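Local atomic coordinates of endoglucanase, family GH5 (Zobellia galactanivorans, PDB entry 6GL2), a protein that probably hydrolyses beta-glucan chains as a family GH5 glycoside hydrolase, with a role in breaking down hemicelluloses such as mixed-linked glucan. Residues A90-A95 with M100-N105; W25-A30 with P44-A49. One frame throughout, in Å; residues are numbered along the deposited sequence. Where two conformers were deposited one is given.

Contact 1. Residues A90-A95 with M100-N105; sequences AIANFA and MYVIIN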
loop_
_atom_site.group_PDB
_atom_site.type_symbol
_atom_site.label_atom_id
_atom_site.label_comp_id
_atom_site.label_asym_id
_atom_site.label_seq_id
_atom_site.Cartn_x
_atom_site.Cartn_y
_atom_site.Cartn_z
ATOM N N ALA A 90 -0.967 -18.223 0.507
ATOM C CA ALA A 90 -2.176 -18.666 1.120
ATOM C C ALA A 90 -3.132 -17.512 1.441
ATOM O O ALA A 90 -4.334 -17.632 1.205
ATOM C CB ALA A 90 -1.857 -19.440 2.372
ATOM N N ILE A 91 -2.604 -16.435 2.034
ATOM C CA ILE A 91 -3.458 -15.305 2.369
ATOM C C ILE A 91 -3.990 -14.629 1.138
ATOM O O ILE A 91 -5.140 -14.245 1.012
ATOM C CB ILE A 91 -2.752 -14.325 3.314
ATOM C CG1 ILE A 91 -2.307 -14.975 4.579
ATOM C CG2 ILE A 91 -3.587 -13.056 3.542
ATOM C CD1 ILE A 91 -1.321 -14.192 5.403
ATOM N N ALA A 92 -3.117 -14.496 0.140
ATOM C CA ALA A 92 -3.590 -13.953 -1.123
ATOM C C ALA A 92 -4.799 -14.703 -1.680
ATOM O O ALA A 92 -5.763 -14.143 -2.191
ATOM C CB ALA A 92 -2.466 -13.904 -2.150
ATOM N N ASN A 93 -4.688 -16.029 -1.633
ATOM C CA ASN A 93 -5.806 -16.883 -2.099
ATOM C C ASN A 93 -7.011 -16.757 -1.264
ATOM O O ASN A 93 -8.112 -16.779 -1.824
ATOM C CB ASN A 93 -5.379 -18.355 -2.203
ATOM C CG ASN A 93 -4.687 -18.571 -3.491
ATOM O OD1 ASN A 93 -3.532 -18.609 -3.565
ATOM N ND2 ASN A 93 -5.439 -18.440 -4.594
ATOM N N PHE A 94 -6.914 -16.490 0.031
ATOM C CA PHE A 94 -8.098 -16.249 0.866
ATOM C C PHE A 94 -8.896 -15.086 0.248
ATOM O O PHE A 94 -10.135 -15.091 0.225
ATOM C CB PHE A 94 -7.805 -15.863 2.277
ATOM C CG PHE A 94 -7.074 -16.880 3.117
ATOM C CD1 PHE A 94 -7.110 -18.217 2.888
ATOM C CD2 PHE A 94 -6.342 -16.433 4.207
ATOM C CE1 PHE A 94 -6.416 -19.144 3.740
ATOM C CE2 PHE A 94 -5.658 -17.327 4.998
ATOM C CZ PHE A 94 -5.751 -18.612 4.735
ATOM N N ALA A 95 -8.231 -14.017 -0.105
ATOM C CA ALA A 95 -8.809 -12.823 -0.733
ATOM C C ALA A 95 -9.348 -13.086 -2.122
ATOM O O ALA A 95 -10.481 -12.721 -2.489
ATOM C CB ALA A 95 -7.857 -11.662 -0.699
ATOM N N MET A 100 -11.923 -10.712 -4.337
ATOM C CA MET A 100 -11.217 -9.457 -4.089
ATOM C C MET A 100 -9.980 -9.323 -4.957
ATOM O O MET A 100 -9.395 -10.290 -5.423
ATOM C CB MET A 100 -10.800 -9.384 -2.622
ATOM C CG MET A 100 -11.965 -9.482 -1.641
ATOM S SD MET A 100 -11.391 -9.594 0.066
ATOM C CE MET A 100 -11.085 -7.835 0.381
ATOM N N TYR A 101 -9.581 -8.066 -5.115
ATOM C CA TYR A 101 -8.255 -7.719 -5.580
ATOM C C TYR A 101 -7.282 -7.918 -4.378
ATOM O O TYR A 101 -7.727 -7.702 -3.242
ATOM C CB TYR A 101 -8.172 -6.257 -6.032
ATOM C CG TYR A 101 -8.915 -6.005 -7.352
ATOM C CD1 TYR A 101 -10.259 -5.752 -7.353
ATOM C CD2 TYR A 101 -8.264 -6.107 -8.510
ATOM C CE1 TYR A 101 -10.982 -5.597 -8.584
ATOM C CE2 TYR A 101 -8.929 -5.896 -9.773
ATOM C CZ TYR A 101 -10.258 -5.714 -9.739
ATOM O OH TYR A 101 -10.944 -5.560 -10.938
ATOM N N VAL A 102 -6.037 -8.178 -4.709
ATOM C CA VAL A 102 -5.034 -8.373 -3.624
ATOM C C VAL A 102 -3.819 -7.630 -4.118
ATOM O O VAL A 102 -3.307 -7.827 -5.229
ATOM C CB VAL A 102 -4.668 -9.853 -3.396
ATOM C CG1 VAL A 102 -3.462 -9.923 -2.482
ATOM C CG2 VAL A 102 -5.853 -10.537 -2.769
ATOM N N ILE A 103 -3.218 -6.830 -3.203
ATOM C CA ILE A 103 -1.955 -6.148 -3.487
ATOM C C ILE A 103 -0.887 -6.809 -2.572
ATOM O O ILE A 103 -1.028 -6.798 -1.353
ATOM C CB ILE A 103 -2.075 -4.645 -3.137
ATOM C CG1 ILE A 103 -3.123 -3.908 -3.951
ATOM C CG2 ILE A 103 -0.716 -3.980 -3.261
ATOM C CD1 ILE A 103 -3.665 -2.667 -3.229
ATOM N N ILE A 104 0.193 -7.231 -3.197
ATOM C CA ILE A 104 1.348 -7.743 -2.386
ATOM C C ILE A 104 2.494 -6.751 -2.616
ATOM O O ILE A 104 2.753 -6.344 -3.753
ATOM C CB ILE A 104 1.792 -9.123 -2.921
ATOM C CG1 ILE A 104 0.666 -10.162 -2.606
ATOM C CG2 ILE A 104 3.119 -9.536 -2.264
ATOM C CD1 ILE A 104 0.930 -11.520 -3.303
ATOM N N ASN A 105 3.203 -6.379 -1.529
ATOM C CA ASN A 105 4.284 -5.397 -1.619
ATOM C C ASN A 105 5.526 -5.897 -0.956
ATOM O O ASN A 105 5.641 -7.028 -0.518
ATOM C CB ASN A 105 3.817 -4.021 -1.035
ATOM C CG ASN A 105 3.781 -3.959 0.453
ATOM O OD1 ASN A 105 4.128 -4.937 1.123
ATOM N ND2 ASN A 105 3.466 -2.778 1.017
#

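Contact 2. Residues W25-A30 with P44-A49; sequences WNLGNA and PLTTKA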
loop_
_atom_site.group_PDB
_atom_site.type_symbol
_atom_site.label_atom_id
_atom_site.label_comp_id
_atom_site.label_asym_id
_atom_site.label_seq_id
_atom_site.Cartn_x
_atom_site.Cartn_y
_atom_site.Cartn_z
ATOM N N TRP A 25 -8.964 -2.512 2.322
ATOM C CA TRP A 25 -8.593 -2.703 3.727
ATOM C C TRP A 25 -7.221 -3.376 3.784
ATOM O O TRP A 25 -6.960 -4.289 3.026
ATOM C CB TRP A 25 -9.675 -3.531 4.435
ATOM C CG TRP A 25 -9.469 -3.793 5.880
ATOM C CD1 TRP A 25 -9.998 -3.090 6.970
ATOM C CD2 TRP A 25 -8.830 -4.958 6.474
ATOM N NE1 TRP A 25 -9.624 -3.672 8.167
ATOM C CE2 TRP A 25 -8.950 -4.816 7.911
ATOM C CE3 TRP A 25 -8.168 -6.053 5.962
ATOM C CZ2 TRP A 25 -8.408 -5.752 8.774
ATOM C CZ3 TRP A 25 -7.652 -6.996 6.865
ATOM C CH2 TRP A 25 -7.791 -6.843 8.250
ATOM N N ASN A 26 -6.345 -2.843 4.648
ATOM C CA ASN A 26 -4.997 -3.395 4.907
ATOM C C ASN A 26 -4.967 -4.435 6.011
ATOM O O ASN A 26 -5.424 -4.144 7.093
ATOM C CB ASN A 26 -4.014 -2.292 5.366
ATOM C CG ASN A 26 -3.417 -1.460 4.261
ATOM O OD1 ASN A 26 -2.466 -1.877 3.619
ATOM N ND2 ASN A 26 -4.011 -0.281 3.967
ATOM N N LEU A 27 -4.370 -5.531 5.720
ATOM C CA LEU A 27 -4.003 -6.535 6.716
ATOM C C LEU A 27 -2.703 -6.114 7.437
ATOM O O LEU A 27 -1.634 -6.682 7.187
ATOM C CB LEU A 27 -3.927 -7.924 6.107
ATOM C CG LEU A 27 -3.726 -9.103 7.029
ATOM C CD1 LEU A 27 -4.984 -9.407 7.838
ATOM C CD2 LEU A 27 -3.168 -10.336 6.368
ATOM N N GLY A 28 -2.807 -5.044 8.216
ATOM C CA GLY A 28 -1.615 -4.512 8.821
ATOM C C GLY A 28 -1.138 -5.254 10.053
ATOM O O GLY A 28 -1.934 -5.885 10.728
ATOM N N ASN A 29 0.123 -5.069 10.371
ATOM C CA ASN A 29 0.780 -5.754 11.420
ATOM C C ASN A 29 0.600 -7.247 11.449
ATOM O O ASN A 29 0.352 -7.889 12.465
ATOM C CB ASN A 29 0.405 -5.133 12.777
ATOM C CG ASN A 29 1.095 -3.776 13.057
ATOM O OD1 ASN A 29 1.738 -3.200 12.228
ATOM N ND2 ASN A 29 0.888 -3.255 14.295
ATOM N N ALA A 30 0.613 -7.857 10.246
ATOM C CA ALA A 30 0.566 -9.286 10.052
ATOM C C ALA A 30 1.858 -9.708 9.355
ATOM O O ALA A 30 2.858 -9.802 10.015
ATOM C CB ALA A 30 -0.724 -9.718 9.346
ATOM N N PRO A 44 -3.000 -12.515 15.386
ATOM C CA PRO A 44 -2.923 -13.962 15.143
ATOM C C PRO A 44 -2.542 -14.277 13.727
ATOM O O PRO A 44 -2.711 -13.415 12.848
ATOM C CB PRO A 44 -4.322 -14.413 15.498
ATOM C CG PRO A 44 -5.228 -13.230 15.137
ATOM C CD PRO A 44 -4.381 -12.058 15.632
ATOM N N LEU A 45 -2.147 -15.516 13.491
ATOM C CA LEU A 45 -2.031 -16.029 12.146
ATOM C C LEU A 45 -3.283 -15.808 11.389
ATOM O O LEU A 45 -4.316 -16.200 11.819
ATOM C CB LEU A 45 -1.622 -17.524 12.087
ATOM C CG LEU A 45 -0.271 -17.885 12.737
ATOM C CD1 LEU A 45 -0.197 -19.412 12.846
ATOM C CD2 LEU A 45 0.948 -17.355 11.981
ATOM N N THR A 46 -3.182 -15.227 10.215
ATOM C CA THR A 46 -4.291 -14.847 9.375
ATOM C C THR A 46 -5.003 -16.098 8.893
ATOM O O THR A 46 -4.404 -17.077 8.548
ATOM C CB THR A 46 -3.859 -13.872 8.262
ATOM O OG1 THR A 46 -3.275 -12.694 8.906
ATOM C CG2 THR A 46 -5.157 -13.287 7.535
ATOM N N THR A 47 -6.313 -16.042 8.906
ATOM C CA THR A 47 -7.155 -17.161 8.416
ATOM C C THR A 47 -8.115 -16.700 7.377
ATOM O O THR A 47 -8.426 -15.479 7.227
ATOM C CB THR A 47 -7.982 -17.764 9.569
ATOM O OG1 THR A 47 -8.929 -16.800 10.007
ATOM C CG2 THR A 47 -7.109 -18.216 10.710
ATOM N N LYS A 48 -8.652 -17.649 6.596
ATOM C CA LYS A 48 -9.665 -17.313 5.620
ATOM C C LYS A 48 -10.893 -16.762 6.304
ATOM O O LYS A 48 -11.502 -15.817 5.769
ATOM C CB LYS A 48 -10.056 -18.562 4.791
ATOM C CG LYS A 48 -10.990 -18.141 3.636
ATOM C CD LYS A 48 -11.268 -19.207 2.629
ATOM C CE LYS A 48 -12.137 -18.686 1.480
ATOM N NZ LYS A 48 -13.529 -18.400 1.952
ATOM N N ALA A 49 -11.272 -17.241 7.468
ATOM C CA ALA A 49 -12.397 -16.745 8.182
ATOM C C ALA A 49 -12.328 -15.242 8.477
ATOM O O ALA A 49 -13.290 -14.499 8.426
ATOM C CB ALA A 49 -12.618 -17.557 9.490
#

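Contact 1. Residues A90-A95 with M100-N105
A92 and A95 of helix 82-96 pack against M100, V102 and I104 in a buried, almost wholly apolar helix-to-strand contact in the wall of the barrel. The axes of helix 90-95 and strand 101-105 come within 8.1 Å and run nearly antiparallel, at 156°. Such close approach agrees with the small residues on the helix side: A92 CA and V102 CA are 6.3 Å apart. V102 faces this alanine. Its CG1, anti to the backbone N (chi1 169°), lies 4.1 Å from A92 CB, while CG2, in the conformer given, lies near A92 O; V102 was modelled in two conformers, which makes its methyl contacts tentative. I104 reaches the helix by its tip alone, CD1 stopping 4.3 Å from A92 CB. Because V102 and I104 alternate with inward-pointing I103, this face of the strand is the outer one, as expected in the TIM barrel of GH5 enzymes, and the contact joins the helix to the second strand of the beta-alpha-beta unit 61-64, 82-96, 101-105. One hydrogen bond spans the short turn between them: M100 N donates to A95 O at 3.1 Å, with an N-H...O angle of 157° and the donor above the carbonyl plane. The M100 side chain then lies alongside the same carbonyl, CB 3.4 Å and CG 3.7 Å from A95 O, and its SD rests 4.2 Å from A95 CB. M100 also touches I54 and A55 of helix 48-57, and A95 touches L62 of the neighbouring strand.

Contact 2. Residues W25-A30 with P44-A49
L27 and T46 meet tip to tip; T46 receives both L27 and A30, with L27 the larger of the two partners. The CB of L27 points toward residues 44-49, and with CG anti to the backbone N (chi1 -173°) the chain extends in that direction. CG comes within 4.1 Å of T46 OG1. Beyond it both methyls meet the branched end of T46: CD1 is 3.9 Å from both OG1 and CG2 of T46, whereas CD2 approaches more closely, 3.5 Å from OG1 and 3.7 Å from CG2. These are van der Waals contacts, the hydroxyl included, and hold for the T46 conformer given; with two deposited, its hydroxyl and methyl positions are less certain. L27 is also the centre of an inverse gamma turn on the C-terminal side of the first barrel strand, in the beta-alpha-beta unit 24-26, 48-57, 61-64 of the TIM barrel; T46 leads into helix 48-57, whose N-cap is T47, with OG1 bonded to M50 N. I91 of helix 82-96 packs on L27 and T46 alike, and L64 also touches L27. Shortening L27 to an alanine would probably open a gap beside T46 and I91, where CG and both methyls now pack. A30 adds a smaller touch, its CB lying 3.9 Å from T46 OG1.

Overall arrangement
From the N terminus, residues 25-30 begin on strand 24-26 and run on past it, and contact 2 closes when the chain returns at 44-49, after a 13-residue excursion without helix or strand. Helix 48-57 and strand 61-64 follow, then helix 82-96, where contact 1 opens; it closes after only four intervening residues, on strand 101-105. The two loops are therefore in series, neither enclosing nor crossing the other. In space they adjoin, with centres 10 Å apart: I91 CD1 packs 3.8 Å from T46 CB, and F94 CE2 lies 3.4 Å from K48 N. Together they tie consecutive beta-alpha units on one side of the barrel.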